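Side-chain contacts in peptidoglycan D,D-transpeptidase FtsI (Yersinia pestis, PDB 6SYN), which probably cross-links septal peptidoglycan during cell division as a D,D-transpeptidase, and is a class B penicillin-binding protein, a target of β-lactam antibiotics: residues V254-V259 against A437-T442; V268-V273 against V409-H414; S326-G331 against A378-M383. All coordinates share one frame; numbering follows the deposited sequence.

Contact 1: residues V254-V259 against A437-T442; sequences VKPMVV and AIKTGT. With CB9 ((2R,4S)-2-[(1R)-1-{[(2S)-2-carboxy-2-phenylacetyl]amino}-2-oxoethyl]-5,5-dimethyl-1,3-thiazolidine-4-carboxylic acid), chain D.
The puckered ring of Pro256 turns its CG and CD atoms to the base of the Lys439 side chain, with Pro256 CG 3.9 Å from Lys439 CB. The flat group is the thiazolidine carboxylate of CB9, held at both oxygens by strand 437-442: Thr440 OG1 donates to CB9 OAG at 2.7 Å, and Thr442 OG1 to CB9 OAD at 2.6 Å. Thr442 OG1 also accepts from Gly487 N, so its hydroxyl both donates and accepts. At the carbonyl of Thr440, Lys439 NZ sits 3.0 Å from Thr440 O, lifted 36° out of the carbonyl plane. Lys439 gets there by leaving the strand with CG anti to the backbone N (chi1 -176°) and then bending twice, which lays its methylenes against the helix. Its CE comes 3.8 Å from Lys255 CD, on a side chain that runs extended from helix to ligand. The two amines, Lys255 NZ and Lys439 NZ, lie 4.7 Å apart, and both hydrogen-bond Ser304 OG; Asn306 OD1 is a further partner of Lys255. Lysine suits both places because a long apolar shaft can pack while its tip joins the polar site. The pairing is consistent with the SxxK and KTG motifs of the penicillin-binding proteins, and Lys255, Thr440, Gly441 and Thr442 line the pocket of CB9. Thr442 N bonds the CB9 carbonyl O at 3.0 Å, as expected of an oxyanion-hole N-H in this family. Proline is at ease in the opening turn of helix 255-264, where a missing N-H costs no helical bond. That helix lies beside strand 437-446, which edges the five-stranded sheet next to strand 455-464, while helices 370-381 and 406-416 close over Pro256 through Tyr377 and Met416.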
ATOM      1  N   VAL A 254      16.637  -3.590  -0.108  1.00 11.87           N
ATOM      2  CA  VAL A 254      17.557  -2.961   0.895  1.00 11.74           C
ATOM      3  C   VAL A 254      18.887  -2.562   0.241  1.00 11.89           C
ATOM      4  O   VAL A 254      19.522  -1.613   0.749  1.00 12.10           O
ATOM      5  CB  VAL A 254      17.827  -3.883   2.101  1.00 11.58           C
ATOM      6  CG1 VAL A 254      16.567  -4.145   2.905  1.00 11.69           C
ATOM      7  CG2 VAL A 254      18.497  -5.186   1.696  1.00 11.45           C
ATOM      8  N   LYS A 255      19.294  -3.263  -0.826  1.00 11.85           N
ATOM      9  CA  LYS A 255      20.684  -3.287  -1.366  1.00 11.70           C
ATOM     10  C   LYS A 255      21.211  -1.883  -1.649  1.00 11.53           C
ATOM     11  O   LYS A 255      22.401  -1.645  -1.457  1.00 11.58           O
ATOM     12  CB  LYS A 255      20.770  -4.159  -2.622  1.00 11.77           C
ATOM     13  CG  LYS A 255      20.694  -5.654  -2.351  1.00 11.93           C
ATOM     14  CD  LYS A 255      20.858  -6.512  -3.585  1.00 12.07           C
ATOM     15  CE  LYS A 255      20.824  -7.992  -3.265  1.00 12.17           C
ATOM     16  NZ  LYS A 255      20.550  -8.803  -4.473  1.00 12.31           N
ATOM     17  N   PRO A 256      20.396  -0.923  -2.145  1.00 11.35           N
ATOM     18  CA  PRO A 256      20.872   0.451  -2.317  1.00 11.35           C
ATOM     19  C   PRO A 256      21.412   1.088  -1.024  1.00 11.31           C
ATOM     20  O   PRO A 256      22.300   1.909  -1.132  1.00 11.35           O
ATOM     21  CB  PRO A 256      19.640   1.192  -2.852  1.00 11.34           C
ATOM     22  CG  PRO A 256      18.870   0.108  -3.570  1.00 11.34           C
ATOM     23  CD  PRO A 256      19.039  -1.106  -2.680  1.00 11.33           C
ATOM     24  N   MET A 257      20.898   0.693   0.146  1.00 11.21           N
ATOM     25  CA  MET A 257      21.398   1.181   1.460  1.00 11.19           C
ATOM     26  C   MET A 257      22.682   0.436   1.850  1.00 10.93           C
ATOM     27  O   MET A 257      23.510   1.037   2.555  1.00 10.76           O
ATOM     28  CB  MET A 257      20.348   1.020   2.562  1.00 11.27           C
ATOM     29  CG  MET A 257      19.076   1.790   2.288  1.00 11.35           C
ATOM     30  SD  MET A 257      17.893   1.645   3.645  1.00 11.63           S
ATOM     31  CE  MET A 257      17.187   0.030   3.323  1.00 11.52           C
ATOM     32  N   VAL A 258      22.863  -0.808   1.407  1.00 10.87           N
ATOM     33  CA  VAL A 258      24.121  -1.569   1.676  1.00 11.03           C
ATOM     34  C   VAL A 258      25.265  -0.885   0.922  1.00 11.15           C
ATOM     35  O   VAL A 258      26.337  -0.672   1.525  1.00 11.03           O
ATOM     36  CB  VAL A 258      24.024  -3.054   1.287  1.00 10.97           C
ATOM     37  CG1 VAL A 258      25.336  -3.776   1.562  1.00 10.94           C
ATOM     38  CG2 VAL A 258      22.867  -3.760   1.980  1.00 10.96           C
ATOM     39  N   VAL A 259      25.033  -0.561  -0.351  1.00 11.40           N
ATOM     40  CA  VAL A 259      26.015   0.126  -1.239  1.00 11.59           C
ATOM     41  C   VAL A 259      26.367   1.478  -0.612  1.00 11.69           C
ATOM     42  O   VAL A 259      27.559   1.813  -0.582  1.00 11.86           O
ATOM     43  CB  VAL A 259      25.474   0.267  -2.674  1.00 11.56           C
ATOM     44  CG1 VAL A 259      26.324   1.197  -3.525  1.00 11.56           C
ATOM     45  CG2 VAL A 259      25.348  -1.092  -3.341  1.00 11.63           C
ATOM     46  N   ALA A 437      15.470   5.498 -11.305  1.00 11.00           N
ATOM     47  CA  ALA A 437      16.319   4.788 -10.326  1.00 10.81           C
ATOM     48  C   ALA A 437      15.442   3.824  -9.517  1.00 10.63           C
ATOM     49  O   ALA A 437      14.760   4.273  -8.568  1.00 10.60           O
ATOM     50  CB  ALA A 437      17.027   5.789  -9.448  1.00 10.83           C
ATOM     51  N   ILE A 438      15.454   2.546  -9.902  1.00 10.43           N
ATOM     52  CA  ILE A 438      14.673   1.455  -9.253  1.00 10.19           C
ATOM     53  C   ILE A 438      15.624   0.386  -8.716  1.00 10.06           C
ATOM     54  O   ILE A 438      16.787   0.321  -9.147  1.00  9.97           O
ATOM     55  CB  ILE A 438      13.667   0.826 -10.236  1.00 10.25           C
ATOM     56  CG1 ILE A 438      14.361   0.024 -11.342  1.00 10.22           C
ATOM     57  CG2 ILE A 438      12.745   1.887 -10.806  1.00 10.31           C
ATOM     58  CD1 ILE A 438      13.471  -1.007 -12.002  1.00 10.17           C
ATOM     59  N   LYS A 439      15.094  -0.446  -7.826  1.00  9.92           N
ATOM     60  CA  LYS A 439      15.675  -1.746  -7.427  1.00  9.75           C
ATOM     61  C   LYS A 439      14.539  -2.771  -7.422  1.00  9.83           C
ATOM     62  O   LYS A 439      13.492  -2.488  -6.814  1.00  9.84           O
ATOM     63  CB  LYS A 439      16.329  -1.609  -6.052  1.00  9.58           C
ATOM     64  CG  LYS A 439      17.046  -2.852  -5.552  1.00  9.51           C
ATOM     65  CD  LYS A 439      18.319  -3.152  -6.310  1.00  9.41           C
ATOM     66  CE  LYS A 439      18.839  -4.547  -6.064  1.00  9.32           C
ATOM     67  NZ  LYS A 439      18.007  -5.558  -6.750  1.00  9.32           N
ATOM     68  N   THR A 440      14.723  -3.904  -8.096  1.00  9.96           N
ATOM     69  CA  THR A 440      13.785  -5.051  -8.034  1.00 10.10           C
ATOM     70  C   THR A 440      14.055  -5.846  -6.757  1.00 10.27           C
ATOM     71  O   THR A 440      15.086  -5.608  -6.105  1.00 10.33           O
ATOM     72  CB  THR A 440      13.915  -5.968  -9.254  1.00 10.08           C
ATOM     73  OG1 THR A 440      15.271  -6.414  -9.305  1.00 10.04           O
ATOM     74  CG2 THR A 440      13.525  -5.283 -10.544  1.00 10.05           C
ATOM     75  N   GLY A 441      13.148  -6.765  -6.440  1.00 10.54           N
ATOM     76  CA  GLY A 441      13.269  -7.709  -5.320  1.00 10.78           C
ATOM     77  C   GLY A 441      12.322  -8.877  -5.511  1.00 11.14           C
ATOM     78  O   GLY A 441      11.209  -8.664  -6.049  1.00 11.02           O
ATOM     79  N   THR A 442      12.771 -10.074  -5.134  1.00 11.54           N
ATOM     80  CA  THR A 442      11.958 -11.311  -5.045  1.00 11.80           C
ATOM     81  C   THR A 442      12.267 -11.940  -3.686  1.00 12.23           C
ATOM     82  O   THR A 442      13.276 -12.671  -3.590  1.00 12.49           O
ATOM     83  CB  THR A 442      12.238 -12.256  -6.224  1.00 11.67           C
ATOM     84  OG1 THR A 442      12.368 -11.488  -7.422  1.00 11.47           O
ATOM     85  CG2 THR A 442      11.163 -13.307  -6.402  1.00 11.56           C
TER
HETATM   86  C   CB9 D 603      16.639 -10.300  -3.810  1.00 18.06           C
HETATM   87  N   CB9 D 603      16.621 -12.773  -4.244  1.00 19.93           N
HETATM   88  O   CB9 D 603      15.439 -10.220  -3.700  1.00 18.06           O
HETATM   89  CA  CB9 D 603      17.388 -11.527  -4.319  1.00 19.20           C
HETATM   90  CB  CB9 D 603      17.985 -11.239  -5.727  1.00 19.31           C
HETATM   91  CAA CB9 D 603      17.185 -11.747  -9.243  1.00 19.03           C
HETATM   92  CAB CB9 D 603      15.581 -13.219  -8.023  1.00 19.10           C
HETATM   93  OAD CB9 D 603      14.335 -10.237  -8.613  1.00 19.09           O
HETATM   94  OAE CB9 D 603      16.522 -17.076  -2.312  1.00 20.36           O
HETATM   95  OAF CB9 D 603      17.807 -13.506  -2.490  1.00 22.06           O
HETATM   96  OAG CB9 D 603      15.740  -8.716  -7.972  1.00 18.60           O
HETATM   97  OAH CB9 D 603      15.714 -15.244  -1.593  1.00 20.37           O
HETATM   98  CAJ CB9 D 603      14.213 -16.570  -6.986  1.00 20.75           C
HETATM   99  CAK CB9 D 603      15.582 -16.680  -7.061  1.00 20.89           C
HETATM  100  CAL CB9 D 603      13.632 -16.024  -5.867  1.00 20.63           C
HETATM  101  CAM CB9 D 603      16.374 -16.236  -6.013  1.00 20.54           C
HETATM  102  CAN CB9 D 603      14.420 -15.572  -4.815  1.00 20.62           C
HETATM  103  NAP CB9 D 603      17.221 -10.254  -6.506  1.00 19.14           N
HETATM  104  SAQ CB9 D 603      17.981 -12.715  -6.793  1.00 19.72           S
HETATM  105  CAR CB9 D 603      15.302  -9.850  -7.979  1.00 19.11           C
HETATM  106  CAS CB9 D 603      16.261 -15.908  -2.436  1.00 20.30           C
HETATM  107  CAT CB9 D 603      17.065 -13.747  -3.442  1.00 20.45           C
HETATM  108  CAU CB9 D 603      15.807 -15.645  -4.891  1.00 20.56           C
HETATM  109  CAX CB9 D 603      16.036 -10.881  -7.104  1.00 19.23           C
HETATM  110  CAY CB9 D 603      16.709 -15.218  -3.739  1.00 20.47           C
HETATM  111  CAZ CB9 D 603      16.611 -12.110  -7.883  1.00 19.13           C

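Contact 2: residues V268-V273 against V409-H414; sequences VKENSV and VRTVVH
Thr411 OG1 has two acceptors near it: Glu270 OE2 across the contact at 3.1 Å, and Pro407 O one turn back in its own helix. Its single proton may serve either, so the bond to the carboxylate is best read as one of two alternatives. The methyl branch also lies beside the glutamate chain, Thr411 CG2 being 3.5 Å from Glu270 CG. The two side chains cross at about a right angle, and the carboxylate is delivered by an extended chain (chi2 167°), so glutamate is long enough to bridge from loop to helix while threonine offers both a hydroxyl and a methyl on one short stem. Glu270 is the second residue of a type I beta turn from Lys269 to Ser272, closed by Ser272 N to Lys269 O at 2.7 Å. Ser272 OG reinforces it by accepting from Lys269 N, also at 2.7 Å and at 158°. The contact thus fastens a loop that follows helix 255-264 to the outer side of helix 406-416, a surface join between a beta turn and a helix within the transpeptidase domain.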
ATOM      1  N   VAL A 268      34.620   0.174  -0.203  1.00 15.00           N
ATOM      2  CA  VAL A 268      34.699   0.149  -1.696  1.00 15.28           C
ATOM      3  C   VAL A 268      34.676   1.592  -2.209  1.00 15.74           C
ATOM      4  O   VAL A 268      34.466   2.518  -1.396  1.00 15.49           O
ATOM      5  CB  VAL A 268      33.550  -0.664  -2.329  1.00 15.17           C
ATOM      6  CG1 VAL A 268      33.769  -2.163  -2.209  1.00 15.17           C
ATOM      7  CG2 VAL A 268      32.191  -0.278  -1.763  1.00 15.11           C
ATOM      8  N   LYS A 269      34.877   1.748  -3.519  1.00 16.52           N
ATOM      9  CA  LYS A 269      34.741   3.018  -4.277  1.00 17.24           C
ATOM     10  C   LYS A 269      33.830   2.748  -5.484  1.00 17.50           C
ATOM     11  O   LYS A 269      33.753   1.579  -5.901  1.00 17.45           O
ATOM     12  CB  LYS A 269      36.143   3.518  -4.645  1.00 17.85           C
ATOM     13  CG  LYS A 269      37.171   3.377  -3.526  1.00 18.38           C
ATOM     14  CD  LYS A 269      38.409   4.233  -3.665  1.00 18.77           C
ATOM     15  CE  LYS A 269      38.164   5.696  -3.359  1.00 19.13           C
ATOM     16  NZ  LYS A 269      37.918   6.474  -4.596  1.00 19.44           N
ATOM     17  N   GLU A 270      33.158   3.774  -6.016  1.00 17.98           N
ATOM     18  CA  GLU A 270      32.140   3.644  -7.099  1.00 18.58           C
ATOM     19  C   GLU A 270      32.537   2.553  -8.094  1.00 18.50           C
ATOM     20  O   GLU A 270      31.685   1.695  -8.411  1.00 18.97           O
ATOM     21  CB  GLU A 270      32.027   4.905  -7.950  1.00 19.11           C
ATOM     22  CG  GLU A 270      31.391   6.085  -7.255  1.00 19.62           C
ATOM     23  CD  GLU A 270      31.597   7.384  -8.016  1.00 19.97           C
ATOM     24  OE1 GLU A 270      32.598   7.475  -8.758  1.00 20.23           O
ATOM     25  OE2 GLU A 270      30.755   8.294  -7.878  1.00 20.61           O
ATOM     26  N   ASN A 271      33.775   2.624  -8.592  1.00 17.94           N
ATOM     27  CA  ASN A 271      34.249   1.854  -9.772  1.00 17.46           C
ATOM     28  C   ASN A 271      34.953   0.574  -9.303  1.00 16.88           C
ATOM     29  O   ASN A 271      35.583  -0.081 -10.157  1.00 17.30           O
ATOM     30  CB  ASN A 271      35.093   2.745 -10.694  1.00 17.76           C
ATOM     31  CG  ASN A 271      34.268   3.438 -11.763  1.00 18.17           C
ATOM     32  OD1 ASN A 271      34.188   2.969 -12.899  1.00 18.44           O
ATOM     33  ND2 ASN A 271      33.635   4.547 -11.415  1.00 18.23           N
ATOM     34  N   SER A 272      34.807   0.197  -8.022  1.00 16.07           N
ATOM     35  CA  SER A 272      35.359  -1.051  -7.422  1.00 15.62           C
ATOM     36  C   SER A 272      34.714  -2.294  -8.052  1.00 15.27           C
ATOM     37  O   SER A 272      33.563  -2.192  -8.516  1.00 15.51           O
ATOM     38  CB  SER A 272      35.179  -1.076  -5.927  1.00 15.64           C
ATOM     39  OG  SER A 272      35.883  -0.012  -5.306  1.00 15.70           O
ATOM     40  N   VAL A 273      35.425  -3.426  -8.020  1.00 14.87           N
ATOM     41  CA  VAL A 273      35.022  -4.724  -8.641  1.00 14.72           C
ATOM     42  C   VAL A 273      35.271  -5.856  -7.635  1.00 14.58           C
ATOM     43  O   VAL A 273      36.446  -6.073  -7.272  1.00 14.58           O
ATOM     44  CB  VAL A 273      35.784  -4.993  -9.954  1.00 14.85           C
ATOM     45  CG1 VAL A 273      35.369  -6.316 -10.586  1.00 14.92           C
ATOM     46  CG2 VAL A 273      35.627  -3.858 -10.955  1.00 14.89           C
ATOM     47  N   VAL A 409      24.481   9.762  -1.938  1.00 15.45           N
ATOM     48  CA  VAL A 409      23.151   9.173  -2.290  1.00 15.30           C
ATOM     49  C   VAL A 409      22.940   9.289  -3.812  1.00 15.52           C
ATOM     50  O   VAL A 409      22.395   8.328  -4.409  1.00 15.30           O
ATOM     51  CB  VAL A 409      22.004   9.838  -1.496  1.00 14.94           C
ATOM     52  CG1 VAL A 409      20.635   9.285  -1.868  1.00 14.74           C
ATOM     53  CG2 VAL A 409      22.210   9.730   0.006  1.00 14.92           C
ATOM     54  N   ARG A 410      23.351  10.415  -4.412  1.00 15.74           N
ATOM     55  CA  ARG A 410      23.114  10.737  -5.846  1.00 15.96           C
ATOM     56  C   ARG A 410      23.889   9.738  -6.708  1.00 15.49           C
ATOM     57  O   ARG A 410      23.311   9.255  -7.705  1.00 15.38           O
ATOM     58  CB  ARG A 410      23.505  12.186  -6.155  1.00 16.76           C
ATOM     59  CG  ARG A 410      23.334  12.581  -7.617  1.00 17.58           C
ATOM     60  CD  ARG A 410      23.348  14.081  -7.862  1.00 18.16           C
ATOM     61  NE  ARG A 410      22.035  14.669  -7.599  1.00 18.97           N
ATOM     62  CZ  ARG A 410      21.773  15.662  -6.745  1.00 19.54           C
ATOM     63  NH1 ARG A 410      22.742  16.236  -6.047  1.00 19.84           N
ATOM     64  NH2 ARG A 410      20.527  16.085  -6.600  1.00 19.26           N
ATOM     65  N   THR A 411      25.127   9.423  -6.313  1.00 15.05           N
ATOM     66  CA  THR A 411      25.992   8.394  -6.950  1.00 14.73           C
ATOM     67  C   THR A 411      25.263   7.047  -6.957  1.00 14.28           C
ATOM     68  O   THR A 411      25.309   6.369  -7.997  1.00 14.32           O
ATOM     69  CB  THR A 411      27.360   8.296  -6.259  1.00 14.88           C
ATOM     70  OG1 THR A 411      28.138   9.424  -6.659  1.00 15.20           O
ATOM     71  CG2 THR A 411      28.126   7.041  -6.614  1.00 14.77           C
ATOM     72  N   VAL A 412      24.626   6.673  -5.844  1.00 13.85           N
ATOM     73  CA  VAL A 412      23.914   5.365  -5.705  1.00 13.64           C
ATOM     74  C   VAL A 412      22.584   5.433  -6.461  1.00 13.57           C
ATOM     75  O   VAL A 412      22.209   4.418  -7.078  1.00 13.37           O
ATOM     76  CB  VAL A 412      23.717   4.964  -4.231  1.00 13.57           C
ATOM     77  CG1 VAL A 412      22.870   3.709  -4.092  1.00 13.55           C
ATOM     78  CG2 VAL A 412      25.055   4.776  -3.535  1.00 13.68           C
ATOM     79  N   VAL A 413      21.894   6.573  -6.427  1.00 13.58           N
ATOM     80  CA  VAL A 413      20.689   6.780  -7.280  1.00 13.68           C
ATOM     81  C   VAL A 413      21.129   6.585  -8.736  1.00 14.03           C
ATOM     82  O   VAL A 413      20.445   5.829  -9.453  1.00 14.14           O
ATOM     83  CB  VAL A 413      20.008   8.142  -7.034  1.00 13.59           C
ATOM     84  CG1 VAL A 413      18.898   8.404  -8.040  1.00 13.56           C
ATOM     85  CG2 VAL A 413      19.450   8.247  -5.621  1.00 13.60           C
ATOM     86  N   HIS A 414      22.250   7.186  -9.155  1.00 14.39           N
ATOM     87  CA  HIS A 414      22.763   7.050 -10.547  1.00 14.69           C
ATOM     88  C   HIS A 414      23.051   5.573 -10.852  1.00 14.64           C
ATOM     89  O   HIS A 414      22.700   5.140 -11.963  1.00 14.78           O
ATOM     90  CB  HIS A 414      23.981   7.942 -10.835  1.00 15.03           C
ATOM     91  CG  HIS A 414      24.479   7.755 -12.232  1.00 15.44           C
ATOM     92  ND1 HIS A 414      25.519   6.896 -12.539  1.00 15.68           N
ATOM     93  CD2 HIS A 414      24.040   8.247 -13.412  1.00 15.70           C
ATOM     94  CE1 HIS A 414      25.720   6.893 -13.843  1.00 15.71           C
ATOM     95  NE2 HIS A 414      24.828   7.711 -14.401  1.00 15.80           N
TER

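Contact 3: residues S326-G331 against A378-M383; sequences SRFGFG and ATIGSM
Two helix ends, each finished by a Schellman motif, come together where the ring of Phe328 leans on Thr379 and Ile380. Gly329 is the first residue to leave helical backbone angles after helix 319-327, and takes a positive phi of 108°, a backbone conformation that suits glycine, which has no CB to meet the carbonyl O of Phe328. Helix 370-381 is closed in the same manner by Met383, which adopts positive phi although it is not a glycine. Between these ends Phe328 reaches across with one side of its ring. Its CE2 atom lies 3.6 Å from Ile380 CG1 and 3.7 Å from Thr379 CG2, while Phe328 CD2 is 3.7 Å from Thr379 CB. The aliphatic groups approach the ring obliquely, and Ile380 N lies in the ring plane at its edge. Ile380 sets CG1 beside its backbone N (chi1 -71°), which sends that branch to the ring. Thr379 presents its CB and CG2 to the phenyl group, whereas OG1 bonds Arg375 O in the preceding turn and so is satisfied within its own helix. Val376, Met260 and Ile403 also touch Phe328, and Val413 lies against Ile380, placing the ring in a core shared by several helices. No hydrogen bond or salt bridge joins the two segments, so what holds them here is probably van der Waals contact and the burial of apolar carbon, and threonine can take part because it keeps its polar branch engaged elsewhere.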
ATOM      1  N   SER A 326      17.858   1.848  10.084  1.00 11.64           N
ATOM      2  CA  SER A 326      17.265   2.711  11.143  1.00 11.61           C
ATOM      3  C   SER A 326      17.208   4.159  10.653  1.00 11.54           C
ATOM      4  O   SER A 326      16.119   4.739  10.672  1.00 11.20           O
ATOM      5  CB  SER A 326      18.031   2.626  12.443  1.00 11.58           C
ATOM      6  OG  SER A 326      17.641   1.490  13.197  1.00 11.68           O
ATOM      7  N   ARG A 327      18.351   4.709  10.236  1.00 11.91           N
ATOM      8  CA  ARG A 327      18.472   6.094   9.704  1.00 12.31           C
ATOM      9  C   ARG A 327      17.426   6.318   8.600  1.00 11.75           C
ATOM     10  O   ARG A 327      16.872   7.431   8.544  1.00 11.61           O
ATOM     11  CB  ARG A 327      19.886   6.367   9.179  1.00 13.12           C
ATOM     12  CG  ARG A 327      20.884   6.777  10.253  1.00 13.95           C
ATOM     13  CD  ARG A 327      22.265   7.084   9.701  1.00 14.89           C
ATOM     14  NE  ARG A 327      22.567   8.511   9.735  1.00 15.88           N
ATOM     15  CZ  ARG A 327      22.862   9.208  10.836  1.00 16.79           C
ATOM     16  NH1 ARG A 327      23.108  10.506  10.749  1.00 16.87           N
ATOM     17  NH2 ARG A 327      22.902   8.615  12.020  1.00 17.52           N
ATOM     18  N   PHE A 328      17.158   5.301   7.773  1.00 11.06           N
ATOM     19  CA  PHE A 328      16.199   5.369   6.635  1.00 10.60           C
ATOM     20  C   PHE A 328      14.769   5.104   7.119  1.00 10.26           C
ATOM     21  O   PHE A 328      13.829   5.329   6.332  1.00 10.13           O
ATOM     22  CB  PHE A 328      16.625   4.427   5.505  1.00 10.46           C
ATOM     23  CG  PHE A 328      17.507   5.086   4.475  1.00 10.36           C
ATOM     24  CD1 PHE A 328      18.886   5.091   4.610  1.00 10.32           C
ATOM     25  CD2 PHE A 328      16.953   5.741   3.386  1.00 10.32           C
ATOM     26  CE1 PHE A 328      19.690   5.709   3.662  1.00 10.26           C
ATOM     27  CE2 PHE A 328      17.758   6.359   2.438  1.00 10.22           C
ATOM     28  CZ  PHE A 328      19.126   6.340   2.577  1.00 10.18           C
ATOM     29  N   GLY A 329      14.613   4.641   8.361  1.00 10.06           N
ATOM     30  CA  GLY A 329      13.322   4.616   9.073  1.00  9.96           C
ATOM     31  C   GLY A 329      12.734   3.222   9.230  1.00  9.87           C
ATOM     32  O   GLY A 329      11.563   3.139   9.631  1.00  9.77           O
ATOM     33  N   PHE A 330      13.486   2.159   8.930  1.00  9.81           N
ATOM     34  CA  PHE A 330      13.096   0.776   9.311  1.00  9.79           C
ATOM     35  C   PHE A 330      13.073   0.704  10.847  1.00  9.90           C
ATOM     36  O   PHE A 330      13.911   1.368  11.504  1.00  9.95           O
ATOM     37  CB  PHE A 330      14.003  -0.268   8.647  1.00  9.74           C
ATOM     38  CG  PHE A 330      13.670  -0.620   7.212  1.00  9.69           C
ATOM     39  CD1 PHE A 330      12.511  -0.166   6.594  1.00  9.62           C
ATOM     40  CD2 PHE A 330      14.514  -1.441   6.478  1.00  9.64           C
ATOM     41  CE1 PHE A 330      12.217  -0.507   5.281  1.00  9.54           C
ATOM     42  CE2 PHE A 330      14.215  -1.788   5.167  1.00  9.63           C
ATOM     43  CZ  PHE A 330      13.064  -1.325   4.572  1.00  9.54           C
ATOM     44  N   GLY A 331      12.092  -0.021  11.397  1.00  9.93           N
ATOM     45  CA  GLY A 331      11.893  -0.206  12.849  1.00  9.98           C
ATOM     46  C   GLY A 331      11.298   1.019  13.524  1.00 10.12           C
ATOM     47  O   GLY A 331      11.365   1.105  14.764  1.00 10.25           O
ATOM     48  N   ALA A 378      11.624   7.462  -0.657  1.00  6.59           N
ATOM     49  CA  ALA A 378      11.365   8.921  -0.570  1.00  6.76           C
ATOM     50  C   ALA A 378      12.595   9.642   0.005  1.00  7.02           C
ATOM     51  O   ALA A 378      12.844  10.807  -0.391  1.00  7.03           O
ATOM     52  CB  ALA A 378      10.141   9.185   0.270  1.00  6.75           C
ATOM     53  N   THR A 379      13.331   8.970   0.898  1.00  7.31           N
ATOM     54  CA  THR A 379      14.576   9.464   1.542  1.00  7.56           C
ATOM     55  C   THR A 379      15.755   9.324   0.564  1.00  7.93           C
ATOM     56  O   THR A 379      16.580  10.269   0.501  1.00  8.03           O
ATOM     57  CB  THR A 379      14.792   8.749   2.881  1.00  7.50           C
ATOM     58  OG1 THR A 379      13.562   8.871   3.596  1.00  7.50           O
ATOM     59  CG2 THR A 379      15.928   9.325   3.697  1.00  7.47           C
ATOM     60  N   ILE A 380      15.839   8.203  -0.168  1.00  8.24           N
ATOM     61  CA  ILE A 380      16.807   8.018  -1.294  1.00  8.47           C
ATOM     62  C   ILE A 380      16.566   9.149  -2.302  1.00  8.69           C
ATOM     63  O   ILE A 380      17.555   9.796  -2.727  1.00  8.70           O
ATOM     64  CB  ILE A 380      16.673   6.622  -1.948  1.00  8.50           C
ATOM     65  CG1 ILE A 380      17.185   5.515  -1.023  1.00  8.48           C
ATOM     66  CG2 ILE A 380      17.367   6.585  -3.307  1.00  8.51           C
ATOM     67  CD1 ILE A 380      17.057   4.116  -1.583  1.00  8.52           C
ATOM     68  N   GLY A 381      15.290   9.365  -2.644  1.00  8.93           N
ATOM     69  CA  GLY A 381      14.818  10.329  -3.656  1.00  9.10           C
ATOM     70  C   GLY A 381      15.162  11.763  -3.304  1.00  9.30           C
ATOM     71  O   GLY A 381      15.475  12.523  -4.232  1.00  9.28           O
ATOM     72  N   SER A 382      15.091  12.135  -2.019  1.00  9.65           N
ATOM     73  CA  SER A 382      15.453  13.493  -1.523  1.00  9.90           C
ATOM     74  C   SER A 382      16.985  13.672  -1.500  1.00 10.20           C
ATOM     75  O   SER A 382      17.446  14.780  -1.150  1.00 10.23           O
ATOM     76  CB  SER A 382      14.817  13.776  -0.174  1.00  9.81           C
ATOM     77  OG  SER A 382      15.141  12.775   0.779  1.00  9.72           O
ATOM     78  N   MET A 383      17.735  12.636  -1.901  1.00 10.52           N
ATOM     79  CA  MET A 383      19.214  12.527  -1.786  1.00 10.80           C
ATOM     80  C   MET A 383      19.604  12.618  -0.303  1.00 10.95           C
ATOM     81  O   MET A 383      20.437  13.475   0.041  1.00 11.08           O
ATOM     82  CB  MET A 383      19.937  13.606  -2.604  1.00 10.89           C
ATOM     83  CG  MET A 383      19.582  13.608  -4.089  1.00 11.02           C
ATOM     84  SD  MET A 383      20.017  12.073  -4.965  1.00 11.21           S
ATOM     85  CE  MET A 383      18.755  12.073  -6.236  1.00 11.08           C
TER

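How the contacts relate
From the N terminus, helix 255-264 opens contact 1 and the loop at 268-273 opens contact 2, before helix 319-327 leads into contact 3. The closing order is reversed: 378-383 completes contact 3, 409-414 completes contact 2, and strand 437-442 completes contact 1. The three loops therefore lie one within another, and none cross. Neighbours join directly: Met257 packs on Phe328 and Phe330, Val412 on Val259, and Val409 on Met383. In this way helix 255-264, which carries part of the ligand site, is bound to the edge strand of the sheet and to the helices ending at 381 and 416, all inside the transpeptidase domain.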